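Local coordinates for protein kinectin 1 (Kinesin receptor) (Legionella pneumophila, PDB 4MU6) that is of unknown molecular function but is a Legionella effector, present here as its N-terminal part, a long and mostly helical coiled-coil domain, at residues A[59-64]-A[239-244]; A[16-21]-A[261-266]. All blocks are in the same frame, centred on the assembly; numbering follows the deposited sequence.

Contact 1. Residues A[59-64]-A[239-244]; sequences SDKTEV and KQHHAL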
ATOM      1  N   SER A  59      -5.057   5.002 -18.519  1.00 32.96           N
ATOM      2  CA  SER A  59      -4.720   3.581 -18.581  1.00 39.29           C
ATOM      3  C   SER A  59      -3.386   3.272 -17.878  1.00 34.81           C
ATOM      4  O   SER A  59      -3.276   2.298 -17.120  1.00 37.41           O
ATOM      5  CB  SER A  59      -4.692   3.073 -20.022  1.00 33.01           C
ATOM      6  OG  SER A  59      -4.221   1.728 -20.041  1.00 40.83           O
ATOM      7  N   ASP A  60      -2.383   4.106 -18.131  1.00 31.51           N
ATOM      8  CA  ASP A  60      -1.090   3.975 -17.468  1.00 26.97           C
ATOM      9  C   ASP A  60      -1.244   4.065 -15.945  1.00 29.70           C
ATOM     10  O   ASP A  60      -0.726   3.227 -15.222  1.00 34.57           O
ATOM     11  CB  ASP A  60      -0.116   5.039 -17.976  1.00 27.38           C
ATOM     12  CG  ASP A  60       0.267   4.834 -19.442  1.00 38.63           C
ATOM     13  OD1 ASP A  60      -0.179   3.836 -20.060  1.00 46.24           O
ATOM     14  OD2 ASP A  60       1.034   5.666 -19.973  1.00 41.13           O
ATOM     15  N   LYS A  61      -1.993   5.059 -15.477  1.00 30.19           N
ATOM     16  CA  LYS A  61      -2.167   5.293 -14.054  1.00 34.41           C
ATOM     17  C   LYS A  61      -2.836   4.112 -13.382  1.00 42.98           C
ATOM     18  O   LYS A  61      -2.468   3.730 -12.261  1.00 40.20           O
ATOM     19  CB  LYS A  61      -2.992   6.556 -13.814  1.00 41.32           C
ATOM     20  CG  LYS A  61      -2.217   7.841 -14.023  1.00 45.62           C
ATOM     21  CD  LYS A  61      -3.132   9.046 -14.004  1.00 45.48           C
ATOM     22  CE  LYS A  61      -3.849   9.168 -12.683  1.00 46.64           C
ATOM     23  NZ  LYS A  61      -4.515  10.493 -12.609  1.00 47.29           N
ATOM     24  N   THR A  62      -3.823   3.541 -14.068  1.00 43.67           N
ATOM     25  CA  THR A  62      -4.533   2.387 -13.541  1.00 40.02           C
ATOM     26  C   THR A  62      -3.567   1.214 -13.431  1.00 33.97           C
ATOM     27  O   THR A  62      -3.540   0.527 -12.415  1.00 33.92           O
ATOM     28  CB  THR A  62      -5.772   1.995 -14.410  1.00 28.32           C
ATOM     29  OG1 THR A  62      -6.737   3.056 -14.387  1.00 34.38           O
ATOM     30  CG2 THR A  62      -6.415   0.746 -13.876  1.00 23.80           C
ATOM     31  N   GLU A  63      -2.761   1.004 -14.469  1.00 29.87           N
ATOM     32  CA  GLU A  63      -1.840  -0.131 -14.493  1.00 35.75           C
ATOM     33  C   GLU A  63      -0.752  -0.105 -13.390  1.00 39.37           C
ATOM     34  O   GLU A  63      -0.479  -1.129 -12.753  1.00 39.23           O
ATOM     35  CB  GLU A  63      -1.178  -0.255 -15.863  1.00 35.56           C
ATOM     36  CG  GLU A  63      -0.169  -1.388 -15.946  1.00 47.77           C
ATOM     37  CD  GLU A  63      -0.791  -2.757 -15.723  1.00 62.02           C
ATOM     38  OE1 GLU A  63      -1.984  -2.949 -16.077  1.00 66.38           O
ATOM     39  OE2 GLU A  63      -0.079  -3.643 -15.197  1.00 63.80           O
ATOM     40  N   VAL A  64      -0.120   1.044 -13.177  1.00 30.04           N
ATOM     41  CA  VAL A  64       0.990   1.079 -12.218  1.00 32.55           C
ATOM     42  C   VAL A  64       0.428   1.002 -10.802  1.00 35.70           C
ATOM     43  O   VAL A  64       0.994   0.336  -9.935  1.00 37.46           O
ATOM     44  CB  VAL A  64       1.914   2.306 -12.401  1.00 31.48           C
ATOM     45  CG1 VAL A  64       1.157   3.633 -12.163  1.00 22.75           C
ATOM     46  CG2 VAL A  64       3.154   2.186 -11.508  1.00 30.39           C
ATOM     47  N   LYS A 239       3.727   9.497  -6.316  1.00 29.64           N
ATOM     48  CA  LYS A 239       4.865   9.831  -7.170  1.00 34.31           C
ATOM     49  C   LYS A 239       4.601   9.436  -8.629  1.00 35.44           C
ATOM     50  O   LYS A 239       4.858  10.212  -9.546  1.00 33.61           O
ATOM     51  CB  LYS A 239       6.142   9.160  -6.660  1.00 25.78           C
ATOM     52  CG  LYS A 239       6.656   9.744  -5.362  1.00 38.44           C
ATOM     53  CD  LYS A 239       7.073  11.191  -5.562  1.00 46.44           C
ATOM     54  CE  LYS A 239       7.833  11.706  -4.357  1.00 48.09           C
ATOM     55  NZ  LYS A 239       8.405  13.057  -4.568  1.00 53.31           N
ATOM     56  N   GLN A 240       4.085   8.227  -8.827  1.00 37.43           N
ATOM     57  CA  GLN A 240       3.806   7.707 -10.164  1.00 38.04           C
ATOM     58  C   GLN A 240       2.694   8.489 -10.866  1.00 42.43           C
ATOM     59  O   GLN A 240       2.786   8.783 -12.059  1.00 32.78           O
ATOM     60  CB  GLN A 240       3.472   6.210 -10.101  1.00 38.67           C
ATOM     61  CG  GLN A 240       4.687   5.314  -9.799  1.00 34.36           C
ATOM     62  CD  GLN A 240       5.646   5.227 -10.970  1.00 34.99           C
ATOM     63  OE1 GLN A 240       5.221   5.279 -12.124  1.00 34.78           O
ATOM     64  NE2 GLN A 240       6.947   5.099 -10.685  1.00 33.00           N
ATOM     65  N   HIS A 241       1.648   8.844 -10.132  1.00 44.07           N
ATOM     66  CA  HIS A 241       0.542   9.560 -10.757  1.00 43.03           C
ATOM     67  C   HIS A 241       0.922  10.986 -11.145  1.00 42.66           C
ATOM     68  O   HIS A 241       0.557  11.451 -12.235  1.00 37.19           O
ATOM     69  CB  HIS A 241      -0.725   9.527  -9.890  1.00 36.53           C
ATOM     70  CG  HIS A 241      -1.454   8.217  -9.944  1.00 39.58           C
ATOM     71  ND1 HIS A 241      -2.697   8.029  -9.375  1.00 40.59           N
ATOM     72  CD2 HIS A 241      -1.109   7.026 -10.488  1.00 35.06           C
ATOM     73  CE1 HIS A 241      -3.083   6.782  -9.565  1.00 40.13           C
ATOM     74  NE2 HIS A 241      -2.137   6.151 -10.237  1.00 42.50           N
ATOM     75  N   HIS A 242       1.650  11.674 -10.268  1.00 41.66           N
ATOM     76  CA  HIS A 242       2.142  13.016 -10.583  1.00 40.22           C
ATOM     77  C   HIS A 242       3.015  12.975 -11.826  1.00 35.74           C
ATOM     78  O   HIS A 242       2.888  13.820 -12.705  1.00 34.70           O
ATOM     79  CB  HIS A 242       2.941  13.622  -9.426  1.00 42.42           C
ATOM     80  CG  HIS A 242       2.092  14.112  -8.292  1.00 65.71           C
ATOM     81  ND1 HIS A 242       0.874  14.730  -8.486  1.00 74.53           N
ATOM     82  CD2 HIS A 242       2.280  14.065  -6.951  1.00 73.35           C
ATOM     83  CE1 HIS A 242       0.351  15.046  -7.313  1.00 74.63           C
ATOM     84  NE2 HIS A 242       1.185  14.652  -6.366  1.00 75.50           N
ATOM     85  N   ALA A 243       3.900  11.988 -11.884  1.00 31.23           N
ATOM     86  CA  ALA A 243       4.792  11.840 -13.023  1.00 37.35           C
ATOM     87  C   ALA A 243       4.019  11.629 -14.336  1.00 35.27           C
ATOM     88  O   ALA A 243       4.278  12.313 -15.315  1.00 32.34           O
ATOM     89  CB  ALA A 243       5.781  10.718 -12.791  1.00 39.58           C
ATOM     90  N   LEU A 244       3.067  10.696 -14.344  1.00 29.84           N
ATOM     91  CA  LEU A 244       2.282  10.416 -15.543  1.00 32.65           C
ATOM     92  C   LEU A 244       1.399  11.611 -15.928  1.00 36.59           C
ATOM     93  O   LEU A 244       1.215  11.902 -17.116  1.00 35.91           O
ATOM     94  CB  LEU A 244       1.429   9.153 -15.357  1.00 28.31           C
ATOM     95  CG  LEU A 244       2.193   7.829 -15.219  1.00 33.68           C
ATOM     96  CD1 LEU A 244       1.274   6.731 -14.731  1.00 27.00           C
ATOM     97  CD2 LEU A 244       2.873   7.423 -16.535  1.00 34.88           C
TER
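K61 and H241 meet where two long helices of the coiled-coil domain, 43-105 and 227-273, run antiparallel. The segment axes lie 9.9 Å apart with 164° between their N-to-C directions, and K61 and H241 have the nearest CA atoms. K61, with the largest area buried by the contact, lays its aliphatic chain across the imidazole at about a right angle. Its CE sits over one face, offset toward the rim, in a CH-pi contact 3.8 Å from the ring centroid of H241. The chain bends at chi3 (60°), the torsion that places CE, while CB and CG lie nearer the NE2-CD2 side of the ring. The same imidazole reaches back to the lysine backbone: NE2 of H241 donates to O of K61 at 3.2 Å. This bond is bent, with an N-H...O angle of 146°; the donor stands above the carbonyl plane and the oxygen is tilted from the ring plane. One residue thus holds the ring through both its side chain and its carbonyl. The ammonium NZ of K61 continues past the ring to a salt bridge with E245, one residue beyond 239-244. On the apolar flank L244 slides past K61 in the opposite direction, its CD1 3.7 Å from CG of K61. The same methyl also reaches the CB of D60, whose carboxylate turns elsewhere, accepting hydrogen bonds from the backbone N of F4 and of L5 and so tying the N-terminal loop of the chain to this helix. V64 closes the row: its CG1 meets CD1 of L244 tip to tip at 4.0 Å and lies at the edge of the H241 ring, while its CG2 rests 3.8 Å from OE1 of Q240.

Contact 2. Residues A[16-21]-A[261-266]; sequences EHIKQF and PLFLEE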
ATOM      1  N   GLU A  16      -2.501  10.849 -37.496  1.00 43.61           N
ATOM      2  CA  GLU A  16      -3.626   9.934 -37.580  1.00 46.60           C
ATOM      3  C   GLU A  16      -4.916  10.705 -37.360  1.00 40.54           C
ATOM      4  O   GLU A  16      -5.896  10.506 -38.073  1.00 39.20           O
ATOM      5  CB  GLU A  16      -3.490   8.820 -36.550  1.00 56.57           C
ATOM      6  CG  GLU A  16      -4.561   7.740 -36.660  1.00 72.41           C
ATOM      7  CD  GLU A  16      -4.611   6.826 -35.432  1.00 84.33           C
ATOM      8  OE1 GLU A  16      -4.674   5.590 -35.608  1.00 90.18           O
ATOM      9  OE2 GLU A  16      -4.596   7.343 -34.290  1.00 84.89           O
ATOM     10  N   HIS A  17      -4.903  11.612 -36.391  1.00 39.65           N
ATOM     11  CA  HIS A  17      -6.090  12.411 -36.107  1.00 38.14           C
ATOM     12  C   HIS A  17      -6.382  13.482 -37.169  1.00 33.52           C
ATOM     13  O   HIS A  17      -7.536  13.834 -37.405  1.00 36.32           O
ATOM     14  CB  HIS A  17      -6.007  13.020 -34.713  1.00 41.24           C
ATOM     15  CG  HIS A  17      -6.228  12.026 -33.618  1.00 45.81           C
ATOM     16  ND1 HIS A  17      -7.386  11.986 -32.874  1.00 44.70           N
ATOM     17  CD2 HIS A  17      -5.447  11.020 -33.155  1.00 43.45           C
ATOM     18  CE1 HIS A  17      -7.306  11.006 -31.991  1.00 49.93           C
ATOM     19  NE2 HIS A  17      -6.138  10.406 -32.140  1.00 48.19           N
ATOM     20  N   ILE A  18      -5.337  14.009 -37.793  1.00 38.59           N
ATOM     21  CA  ILE A  18      -5.535  14.920 -38.918  1.00 39.65           C
ATOM     22  C   ILE A  18      -6.141  14.177 -40.097  1.00 38.86           C
ATOM     23  O   ILE A  18      -7.089  14.653 -40.714  1.00 39.18           O
ATOM     24  CB  ILE A  18      -4.224  15.556 -39.367  1.00 39.95           C
ATOM     25  CG1 ILE A  18      -3.757  16.555 -38.318  1.00 35.80           C
ATOM     26  CG2 ILE A  18      -4.385  16.250 -40.739  1.00 33.32           C
ATOM     27  CD1 ILE A  18      -2.326  16.951 -38.502  1.00 29.12           C
ATOM     28  N   LYS A  19      -5.586  13.009 -40.409  1.00 34.30           N
ATOM     29  CA  LYS A  19      -6.095  12.209 -41.515  1.00 39.24           C
ATOM     30  C   LYS A  19      -7.568  11.847 -41.313  1.00 46.25           C
ATOM     31  O   LYS A  19      -8.369  11.918 -42.251  1.00 45.36           O
ATOM     32  CB  LYS A  19      -5.245  10.950 -41.703  1.00 45.72           C
ATOM     33  CG  LYS A  19      -3.881  11.197 -42.347  1.00 48.49           C
ATOM     34  CD  LYS A  19      -3.153   9.885 -42.555  1.00 49.18           C
ATOM     35  CE  LYS A  19      -1.867  10.078 -43.323  1.00 61.39           C
ATOM     36  NZ  LYS A  19      -1.549   8.862 -44.132  1.00 70.08           N
ATOM     37  N   GLN A  20      -7.926  11.476 -40.083  1.00 47.09           N
ATOM     38  CA  GLN A  20      -9.304  11.108 -39.777  1.00 47.22           C
ATOM     39  C   GLN A  20     -10.245  12.289 -40.014  1.00 46.79           C
ATOM     40  O   GLN A  20     -11.343  12.133 -40.552  1.00 43.79           O
ATOM     41  CB  GLN A  20      -9.419  10.585 -38.341  1.00 56.98           C
ATOM     42  CG  GLN A  20     -10.841  10.288 -37.914  1.00 66.38           C
ATOM     43  CD  GLN A  20     -11.517   9.297 -38.834  1.00 79.63           C
ATOM     44  OE1 GLN A  20     -10.878   8.385 -39.366  1.00 84.64           O
ATOM     45  NE2 GLN A  20     -12.817   9.473 -39.040  1.00 84.42           N
ATOM     46  N   PHE A  21      -9.791  13.475 -39.624  1.00 41.44           N
ATOM     47  CA  PHE A  21     -10.551  14.699 -39.827  1.00 33.61           C
ATOM     48  C   PHE A  21     -10.715  14.991 -41.320  1.00 42.92           C
ATOM     49  O   PHE A  21     -11.809  15.318 -41.778  1.00 37.53           O
ATOM     50  CB  PHE A  21      -9.821  15.842 -39.130  1.00 34.62           C
ATOM     51  CG  PHE A  21     -10.482  17.190 -39.282  1.00 39.22           C
ATOM     52  CD1 PHE A  21     -10.165  18.021 -40.350  1.00 33.33           C
ATOM     53  CD2 PHE A  21     -11.382  17.642 -38.336  1.00 37.92           C
ATOM     54  CE1 PHE A  21     -10.747  19.269 -40.479  1.00 32.89           C
ATOM     55  CE2 PHE A  21     -11.969  18.888 -38.460  1.00 34.46           C
ATOM     56  CZ  PHE A  21     -11.657  19.697 -39.533  1.00 37.51           C
ATOM     57  N   PRO A 261       1.271  22.961 -38.466  1.00 42.22           N
ATOM     58  CA  PRO A 261       2.071  22.688 -39.673  1.00 41.91           C
ATOM     59  C   PRO A 261       1.729  21.334 -40.306  1.00 43.65           C
ATOM     60  O   PRO A 261       1.756  21.207 -41.531  1.00 32.96           O
ATOM     61  CB  PRO A 261       3.517  22.691 -39.166  1.00 41.14           C
ATOM     62  CG  PRO A 261       3.479  23.436 -37.844  1.00 42.32           C
ATOM     63  CD  PRO A 261       2.110  23.195 -37.273  1.00 33.70           C
ATOM     64  N   LEU A 262       1.391  20.346 -39.485  1.00 40.44           N
ATOM     65  CA  LEU A 262       1.045  19.030 -40.008  1.00 42.19           C
ATOM     66  C   LEU A 262      -0.261  19.097 -40.783  1.00 44.04           C
ATOM     67  O   LEU A 262      -0.414  18.478 -41.840  1.00 46.53           O
ATOM     68  CB  LEU A 262       0.923  18.003 -38.871  1.00 36.87           C
ATOM     69  CG  LEU A 262       2.203  17.370 -38.316  1.00 33.44           C
ATOM     70  CD1 LEU A 262       1.864  16.263 -37.306  1.00 34.09           C
ATOM     71  CD2 LEU A 262       3.058  16.813 -39.447  1.00 36.64           C
ATOM     72  N   PHE A 263      -1.208  19.860 -40.255  1.00 35.63           N
ATOM     73  CA  PHE A 263      -2.506  19.994 -40.894  1.00 37.34           C
ATOM     74  C   PHE A 263      -2.376  20.633 -42.280  1.00 37.12           C
ATOM     75  O   PHE A 263      -3.050  20.234 -43.234  1.00 39.30           O
ATOM     76  CB  PHE A 263      -3.432  20.838 -40.029  1.00 30.03           C
ATOM     77  CG  PHE A 263      -4.752  21.151 -40.681  1.00 35.70           C
ATOM     78  CD1 PHE A 263      -5.781  20.220 -40.678  1.00 43.23           C
ATOM     79  CD2 PHE A 263      -4.970  22.383 -41.284  1.00 29.77           C
ATOM     80  CE1 PHE A 263      -7.010  20.506 -41.271  1.00 40.12           C
ATOM     81  CE2 PHE A 263      -6.189  22.673 -41.876  1.00 26.56           C
ATOM     82  CZ  PHE A 263      -7.211  21.739 -41.867  1.00 31.97           C
ATOM     83  N   LEU A 264      -1.517  21.640 -42.367  1.00 35.44           N
ATOM     84  CA  LEU A 264      -1.281  22.335 -43.624  1.00 36.11           C
ATOM     85  C   LEU A 264      -0.734  21.360 -44.676  1.00 35.74           C
ATOM     86  O   LEU A 264      -1.209  21.334 -45.813  1.00 40.88           O
ATOM     87  CB  LEU A 264      -0.350  23.527 -43.397  1.00 35.74           C
ATOM     88  CG  LEU A 264      -0.761  24.811 -44.124  1.00 51.69           C
ATOM     89  CD1 LEU A 264      -2.131  25.301 -43.654  1.00 48.47           C
ATOM     90  CD2 LEU A 264       0.303  25.903 -43.967  1.00 46.80           C
ATOM     91  N   GLU A 265       0.236  20.539 -44.281  1.00 40.29           N
ATOM     92  CA  GLU A 265       0.790  19.491 -45.150  1.00 45.38           C
ATOM     93  C   GLU A 265      -0.276  18.515 -45.635  1.00 44.31           C
ATOM     94  O   GLU A 265      -0.349  18.174 -46.824  1.00 40.33           O
ATOM     95  CB  GLU A 265       1.874  18.690 -44.408  1.00 49.73           C
ATOM     96  CG  GLU A 265       3.177  19.429 -44.166  1.00 66.58           C
ATOM     97  CD  GLU A 265       4.033  19.543 -45.419  1.00 83.56           C
ATOM     98  OE1 GLU A 265       3.797  18.767 -46.371  1.00 93.47           O
ATOM     99  OE2 GLU A 265       4.940  20.409 -45.453  1.00 85.51           O
ATOM    100  N   GLU A 266      -1.100  18.041 -44.709  1.00 38.16           N
ATOM    101  CA  GLU A 266      -2.086  17.038 -45.067  1.00 42.19           C
ATOM    102  C   GLU A 266      -3.216  17.635 -45.881  1.00 36.83           C
ATOM    103  O   GLU A 266      -3.865  16.937 -46.638  1.00 38.83           O
ATOM    104  CB  GLU A 266      -2.641  16.345 -43.824  1.00 42.78           C
ATOM    105  CG  GLU A 266      -1.673  15.356 -43.209  1.00 52.34           C
ATOM    106  CD  GLU A 266      -1.339  14.221 -44.153  1.00 56.33           C
ATOM    107  OE1 GLU A 266      -2.232  13.821 -44.930  1.00 52.72           O
ATOM    108  OE2 GLU A 266      -0.185  13.736 -44.125  1.00 60.54           O
TER
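I18 and F263, their CA atoms 6.2 Å apart, mark where the short helix 10-22 packs on helix 227-273. The axes of the two segments approach to 10.0 Å with 45° between their N-to-C directions. Segment 261-266 begins at a kink, where the nitrogen of P261 has no hydrogen bond to the preceding turn, as a proline nitrogen carries no hydrogen. I18 has the largest buried area of the contact. Its two branches part: CD1 presses on CB of L262 at 3.4 Å, tighter than usual for two carbons, and also reaches the backbone N of F263, whereas CG2 sits 3.5 Å from CB of E266. With CG2 anti to the backbone N, this methyl also approaches the F263 ring obliquely. Beyond it, F21 and F263 bring their CE1 atoms to 4.0 Å, the two side chains crossing obliquely; I45 of helix 43-105 touches both. At the exposed side the extended chain of K19 passes the carboxylate of E266, its CE 4.1 Å from OE1. The charged ends stay apart, NZ of K19 lying 5.1 Å from OE2 of E266, and that oxygen instead forms a salt bridge with K269. Cohesion between the segments therefore comes from hydrocarbon contact centred on I18, to which the K19-E266 charges probably add only a weak long-range attraction.

Helix 227-273 serves both contacts, meeting helix 43-105 in contact 1 and helix 10-22 in contact 2, with the two centres 30 Å apart and no touch between them. Contact 1 lies about 15 Å from the centre of the chain, contact 2 about 44 Å, toward one end of the elongated molecule. Both are partly buried. In contact 1 the nearly antiparallel helices share a polar element, an imidazole-to-carbonyl bond beside leucine and valine; contact 2, where a short helix crosses the long one at 45°, relies on isoleucine, leucine and phenylalanine, with a lysine and a glutamate whose charged ends stay apart toward the solvent side. Helix 43-105 also reaches contact 2, through I45.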